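Local coordinates for CheC-like superfamily protein (Shewanella oneidensis, PDB 3H2D) that probably acts in chemotaxis signalling as a CheX-type phosphatase that dephosphorylates the response regulator CheY, at residues L15-T20 and G91-M96; K65-I70 and E84-L89. All blocks are in the same frame, centred on the assembly; numbering follows the deposited sequence.

Contact 1: residues L15-T20 and G91-M96; sequences LNVIST and GEITNM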
loop_
_atom_site.group_PDB
_atom_site.type_symbol
_atom_site.label_atom_id
_atom_site.label_comp_id
_atom_site.label_asym_id
_atom_site.label_seq_id
_atom_site.Cartn_x
_atom_site.Cartn_y
_atom_site.Cartn_z
ATOM N N LEU B 15 13.686 -6.767 -13.108
ATOM C CA LEU B 15 14.144 -7.065 -14.468
ATOM C C LEU B 15 14.261 -8.585 -14.629
ATOM O O LEU B 15 13.919 -9.136 -15.680
ATOM C CB LEU B 15 15.461 -6.357 -14.788
ATOM C CG LEU B 15 15.461 -4.834 -14.933
ATOM C CD1 LEU B 15 16.862 -4.422 -15.429
ATOM C CD2 LEU B 15 14.336 -4.329 -15.864
ATOM N N ASN B 16 14.692 -9.280 -13.590
ATOM C CA ASN B 16 14.634 -10.755 -13.614
ATOM C C ASN B 16 13.261 -11.336 -13.903
ATOM O O ASN B 16 13.120 -12.208 -14.741
ATOM C CB ASN B 16 15.119 -11.357 -12.281
ATOM C CG ASN B 16 16.581 -11.323 -12.134
ATOM O OD1 ASN B 16 17.303 -11.038 -13.082
ATOM N ND2 ASN B 16 17.054 -11.572 -10.913
ATOM N N VAL B 17 12.245 -10.868 -13.195
ATOM C CA VAL B 17 10.897 -11.389 -13.369
ATOM C C VAL B 17 10.350 -11.038 -14.771
ATOM O O VAL B 17 9.959 -11.918 -15.535
ATOM C CB VAL B 17 9.958 -10.885 -12.255
ATOM C CG1 VAL B 17 8.543 -11.381 -12.474
ATOM C CG2 VAL B 17 10.474 -11.367 -10.880
ATOM N N ILE B 18 10.411 -9.761 -15.127
ATOM C CA ILE B 18 9.765 -9.265 -16.345
ATOM C C ILE B 18 10.539 -9.651 -17.607
ATOM O O ILE B 18 9.977 -10.219 -18.555
ATOM C CB ILE B 18 9.524 -7.748 -16.248
ATOM C CG1 ILE B 18 8.730 -7.411 -14.991
ATOM C CG2 ILE B 18 8.788 -7.248 -17.485
ATOM C CD1 ILE B 18 7.386 -8.151 -14.844
ATOM N N SER B 19 11.838 -9.410 -17.610
ATOM C CA SER B 19 12.630 -9.672 -18.792
ATOM C C SER B 19 12.829 -11.138 -19.056
ATOM O O SER B 19 12.718 -11.538 -20.212
ATOM C CB SER B 19 13.961 -8.899 -18.764
ATOM O OG SER B 19 13.707 -7.487 -18.745
ATOM N N THR B 20 13.071 -11.967 -18.036
ATOM C CA THR B 20 13.150 -13.405 -18.293
ATOM C C THR B 20 11.805 -14.112 -18.169
ATOM O O THR B 20 11.338 -14.679 -19.142
ATOM C CB THR B 20 14.231 -14.151 -17.448
ATOM O OG1 THR B 20 13.675 -14.545 -16.187
ATOM C CG2 THR B 20 15.457 -13.271 -17.243
ATOM N N GLY B 91 0.445 -9.093 -7.177
ATOM C CA GLY B 91 0.827 -9.486 -5.822
ATOM C C GLY B 91 1.998 -10.430 -5.840
ATOM O O GLY B 91 2.945 -10.254 -5.073
ATOM N N GLU B 92 1.963 -11.418 -6.726
ATOM C CA GLU B 92 3.067 -12.387 -6.836
ATOM C C GLU B 92 4.329 -11.756 -7.378
ATOM O O GLU B 92 5.405 -12.033 -6.880
ATOM C CB GLU B 92 2.687 -13.611 -7.682
ATOM C CG GLU B 92 1.702 -14.542 -6.991
ATOM C CD GLU B 92 2.250 -15.027 -5.621
ATOM O OE1 GLU B 92 3.465 -15.322 -5.526
ATOM O OE2 GLU B 92 1.488 -15.060 -4.627
ATOM N N ILE B 93 4.203 -10.869 -8.347
ATOM C CA ILE B 93 5.368 -10.114 -8.824
ATOM C C ILE B 93 5.959 -9.306 -7.688
ATOM O O ILE B 93 7.197 -9.268 -7.494
ATOM C CB ILE B 93 5.012 -9.163 -10.029
ATOM C CG1 ILE B 93 4.653 -10.011 -11.254
ATOM C CG2 ILE B 93 6.163 -8.199 -10.320
ATOM C CD1 ILE B 93 4.135 -9.191 -12.430
ATOM N N THR B 94 5.090 -8.656 -6.908
ATOM C CA THR B 94 5.561 -7.866 -5.767
ATOM C C THR B 94 6.354 -8.721 -4.762
ATOM O O THR B 94 7.446 -8.300 -4.265
ATOM C CB THR B 94 4.380 -7.174 -5.055
ATOM O OG1 THR B 94 3.711 -6.330 -5.983
ATOM C CG2 THR B 94 4.855 -6.334 -3.894
ATOM N N ASN B 95 5.819 -9.906 -4.449
ATOM C CA ASN B 95 6.519 -10.803 -3.540
ATOM C C ASN B 95 7.877 -11.235 -4.104
ATOM O O ASN B 95 8.855 -11.320 -3.352
ATOM C CB ASN B 95 5.723 -12.072 -3.267
ATOM C CG ASN B 95 4.789 -11.949 -2.124
ATOM O OD1 ASN B 95 5.025 -11.199 -1.173
ATOM N ND2 ASN B 95 3.667 -12.729 -2.205
HETATM N N MSE B 96 7.953 -11.522 -5.407
HETATM C CA MSE B 96 9.230 -11.969 -5.982
HETATM C C MSE B 96 10.267 -10.849 -6.094
HETATM O O MSE B 96 11.446 -11.102 -5.884
HETATM C CB MSE B 96 9.028 -12.641 -7.359
HETATM C CG MSE B 96 8.211 -13.863 -7.282
HETATM SE SE MSE B 96 8.196 -14.718 -9.065
HETATM C CE MSE B 96 6.868 -13.610 -9.882
#

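Contact 2: residues K65-I70 and E84-L89; sequences KLVLQI and EEVTDL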
loop_
_atom_site.group_PDB
_atom_site.type_symbol
_atom_site.label_atom_id
_atom_site.label_comp_id
_atom_site.label_asym_id
_atom_site.label_seq_id
_atom_site.Cartn_x
_atom_site.Cartn_y
_atom_site.Cartn_z
ATOM N N LYS B 65 -1.941 -1.390 -20.122
ATOM C CA LYS B 65 -1.537 -2.195 -21.312
ATOM C C LYS B 65 -0.253 -3.030 -21.020
ATOM O O LYS B 65 -0.105 -4.185 -21.467
ATOM C CB LYS B 65 -1.347 -1.290 -22.533
ATOM C CG LYS B 65 -1.103 -2.027 -23.834
ATOM C CD LYS B 65 -0.638 -1.056 -24.903
ATOM C CE LYS B 65 -0.354 -1.719 -26.222
ATOM N NZ LYS B 65 -1.633 -2.106 -26.927
ATOM N N LEU B 66 0.636 -2.444 -20.232
ATOM C CA LEU B 66 1.858 -3.115 -19.829
ATOM C C LEU B 66 1.581 -4.315 -18.934
ATOM O O LEU B 66 2.103 -5.405 -19.219
ATOM C CB LEU B 66 2.842 -2.158 -19.179
ATOM C CG LEU B 66 4.130 -2.743 -18.564
ATOM C CD1 LEU B 66 4.944 -3.601 -19.524
ATOM C CD2 LEU B 66 5.013 -1.645 -17.918
ATOM N N VAL B 67 0.786 -4.140 -17.878
ATOM C CA VAL B 67 0.541 -5.258 -16.960
ATOM C C VAL B 67 -0.228 -6.389 -17.682
ATOM O O VAL B 67 -0.014 -7.566 -17.400
ATOM C CB VAL B 67 -0.226 -4.825 -15.697
ATOM C CG1 VAL B 67 -1.677 -4.663 -15.961
ATOM C CG2 VAL B 67 0.035 -5.789 -14.474
ATOM N N LEU B 68 -1.150 -6.030 -18.576
ATOM C CA LEU B 68 -1.845 -7.037 -19.371
ATOM C C LEU B 68 -0.925 -7.797 -20.336
ATOM O O LEU B 68 -1.137 -8.998 -20.585
ATOM C CB LEU B 68 -3.039 -6.447 -20.093
ATOM C CG LEU B 68 -4.194 -5.943 -19.211
ATOM C CD1 LEU B 68 -5.254 -5.308 -20.103
ATOM C CD2 LEU B 68 -4.799 -7.116 -18.388
ATOM N N GLN B 69 0.061 -7.136 -20.901
ATOM C CA GLN B 69 1.041 -7.838 -21.718
ATOM C C GLN B 69 1.936 -8.750 -20.880
ATOM O O GLN B 69 2.330 -9.823 -21.350
ATOM C CB GLN B 69 1.932 -6.881 -22.504
ATOM C CG GLN B 69 2.783 -7.574 -23.599
ATOM C CD GLN B 69 1.966 -8.283 -24.648
ATOM O OE1 GLN B 69 1.089 -7.680 -25.266
ATOM N NE2 GLN B 69 2.245 -9.573 -24.870
ATOM N N ILE B 70 2.321 -8.294 -19.679
ATOM C CA ILE B 70 3.066 -9.101 -18.720
ATOM C C ILE B 70 2.243 -10.366 -18.383
ATOM O O ILE B 70 2.777 -11.501 -18.411
ATOM C CB ILE B 70 3.436 -8.268 -17.423
ATOM C CG1 ILE B 70 4.473 -7.186 -17.741
ATOM C CG2 ILE B 70 3.939 -9.159 -16.253
ATOM C CD1 ILE B 70 4.682 -6.228 -16.585
ATOM N N GLU B 84 -9.403 -9.540 -10.653
ATOM C CA GLU B 84 -8.759 -10.252 -9.553
ATOM C C GLU B 84 -7.602 -11.102 -10.034
ATOM O O GLU B 84 -6.611 -11.183 -9.344
ATOM C CB GLU B 84 -9.737 -11.121 -8.756
ATOM C CG GLU B 84 -9.261 -11.505 -7.321
ATOM C CD GLU B 84 -10.235 -12.466 -6.592
ATOM N N GLU B 85 -7.694 -11.743 -11.193
ATOM C CA GLU B 85 -6.542 -12.524 -11.656
ATOM C C GLU B 85 -5.338 -11.638 -11.923
ATOM O O GLU B 85 -4.202 -12.056 -11.687
ATOM C CB GLU B 85 -6.891 -13.341 -12.898
ATOM C CG GLU B 85 -7.878 -14.491 -12.598
ATOM N N VAL B 86 -5.582 -10.433 -12.425
ATOM C CA VAL B 86 -4.477 -9.467 -12.679
ATOM C C VAL B 86 -3.878 -9.008 -11.363
ATOM O O VAL B 86 -2.668 -9.018 -11.199
ATOM C CB VAL B 86 -4.871 -8.276 -13.572
ATOM C CG1 VAL B 86 -3.683 -7.232 -13.712
ATOM C CG2 VAL B 86 -5.335 -8.746 -14.956
ATOM N N THR B 87 -4.716 -8.645 -10.400
ATOM C CA THR B 87 -4.208 -8.205 -9.102
ATOM C C THR B 87 -3.449 -9.334 -8.364
ATOM O O THR B 87 -2.435 -9.064 -7.744
ATOM C CB THR B 87 -5.278 -7.544 -8.221
ATOM O OG1 THR B 87 -6.194 -8.536 -7.708
ATOM C CG2 THR B 87 -5.991 -6.371 -9.000
ATOM N N ASP B 88 -3.924 -10.573 -8.461
ATOM C CA ASP B 88 -3.170 -11.708 -7.931
ATOM C C ASP B 88 -1.757 -11.789 -8.547
ATOM O O ASP B 88 -0.789 -11.939 -7.830
ATOM C CB ASP B 88 -3.895 -13.017 -8.232
ATOM C CG ASP B 88 -5.101 -13.233 -7.381
ATOM O OD1 ASP B 88 -5.346 -12.509 -6.390
ATOM O OD2 ASP B 88 -5.799 -14.195 -7.701
ATOM N N LEU B 89 -1.637 -11.633 -9.859
ATOM C CA LEU B 89 -0.318 -11.694 -10.484
ATOM C C LEU B 89 0.583 -10.546 -10.011
ATOM O O LEU B 89 1.751 -10.755 -9.757
ATOM C CB LEU B 89 -0.416 -11.658 -12.019
ATOM C CG LEU B 89 0.942 -11.753 -12.770
ATOM C CD1 LEU B 89 1.660 -13.079 -12.481
ATOM C CD2 LEU B 89 0.707 -11.620 -14.259
#

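Contact 1: residues L15-T20 and G91-M96
Helix 8-21 packs on helix 84-107, the long helix of the CheC-like fold, where V17 and I18 meet I93 and M96. The short axes of 15-20 and 91-96 approach to 10.3 Å with 129° between their N-to-C directions, an inclined and broadly antiparallel pairing. Only 165 Å² is buried between them, both sides summed, so the evidence is for a light, wholly apolar contact. V17 makes the largest single contribution, its side chain aimed at the other helix. Its two methyls divide the work: CG1 lies 3.8 Å from M96 CE, while CG2 rests 4.0 Å from M96 CB. M96, modelled as selenomethionine, is bent at its last torsion (chi3 -80°), so that both its base and its terminal methyl meet V17, and the two side chains cross at about a right angle. V17 CG1 also comes within 4.3 Å of I93 CG1. I18 reaches over differently: its first bond runs along the interface, and the turn at chi2 (-55°) brings CD1 across to 4.2 Å from I93 CD1, end methyl against end methyl. L24 and L26 of the following loop also touch I18, and I70 of helix 64-75 closes on both isoleucines. Within 15-20, a wider pi-type turn spans 16-20, where N16 O receives T20 OG1 at 2.8 Å in the carbonyl plane as well as a weak bond from T20 N. E92 and N95 fit the E-x-x-N spacing of the CheC/CheX phosphatase signature, and neither touches segment 15-20. T94 of the long helix touches I47 of strand 43-51, which places this helix pair in the helical layer beside the antiparallel sheet of the CheC-like fold.

Contact 2: residues K65-I70 and E84-L89
V67, L68 and V86 meet without a ring, amide or carboxylate among the touching groups, so there are no flat faces or edges to assign and the geometry is one of methyls. V86 is the shared partner, its two branches serving different residues. CG1 lies against both methyls of V67, 4.0 Å from V67 CG1 and 4.1 Å from V67 CG2. Such an even approach follows from the rotation of V67 (chi1 78°), which turns both of its methyls to the same partner. The other branch, V86 CG2, is met by L68 CD2 at 3.8 Å. L68 leaves its backbone pointing away from helix 84-107, yet its branched end returns, crossing V86 at about a right angle. I70 and L89 also point into the interface, and the summed buried area is 180 Å². M71 packs on V86 and L89, I82 touches V67, and the backbone N of V86 is hydrogen-bonded to N83 OD1, tying V86 to the start of its helix. T87 points away from this packing, and both it and D88 bond K130 of the second subunit, D88 through a salt bridge. Two helices consecutive in the chain, joined by a loop and packed through branched aliphatic side chains, form a helix-loop-helix unit of the CheX domain.

How the contacts relate
Contacts 1 and 2 follow one another along helix 84-107, their centres 12 Å apart, and I70 joins them. Its CD1 lies 3.7 Å from I18 CD1 and its CG2 3.8 Å from I93 CD1, so helices 8-21, 64-75 and 84-107 meet at I70. In sequence, 65-70 and 84-89 both fall between the two segments of contact 1. D88, E92 and N95 match the spacing of the phosphatase signature of this family, D-x-x-x-E-x-x-N, which thus runs from one contact into the other. None of the three touches the partner segment in either contact; D88 instead reaches K130 of the second subunit.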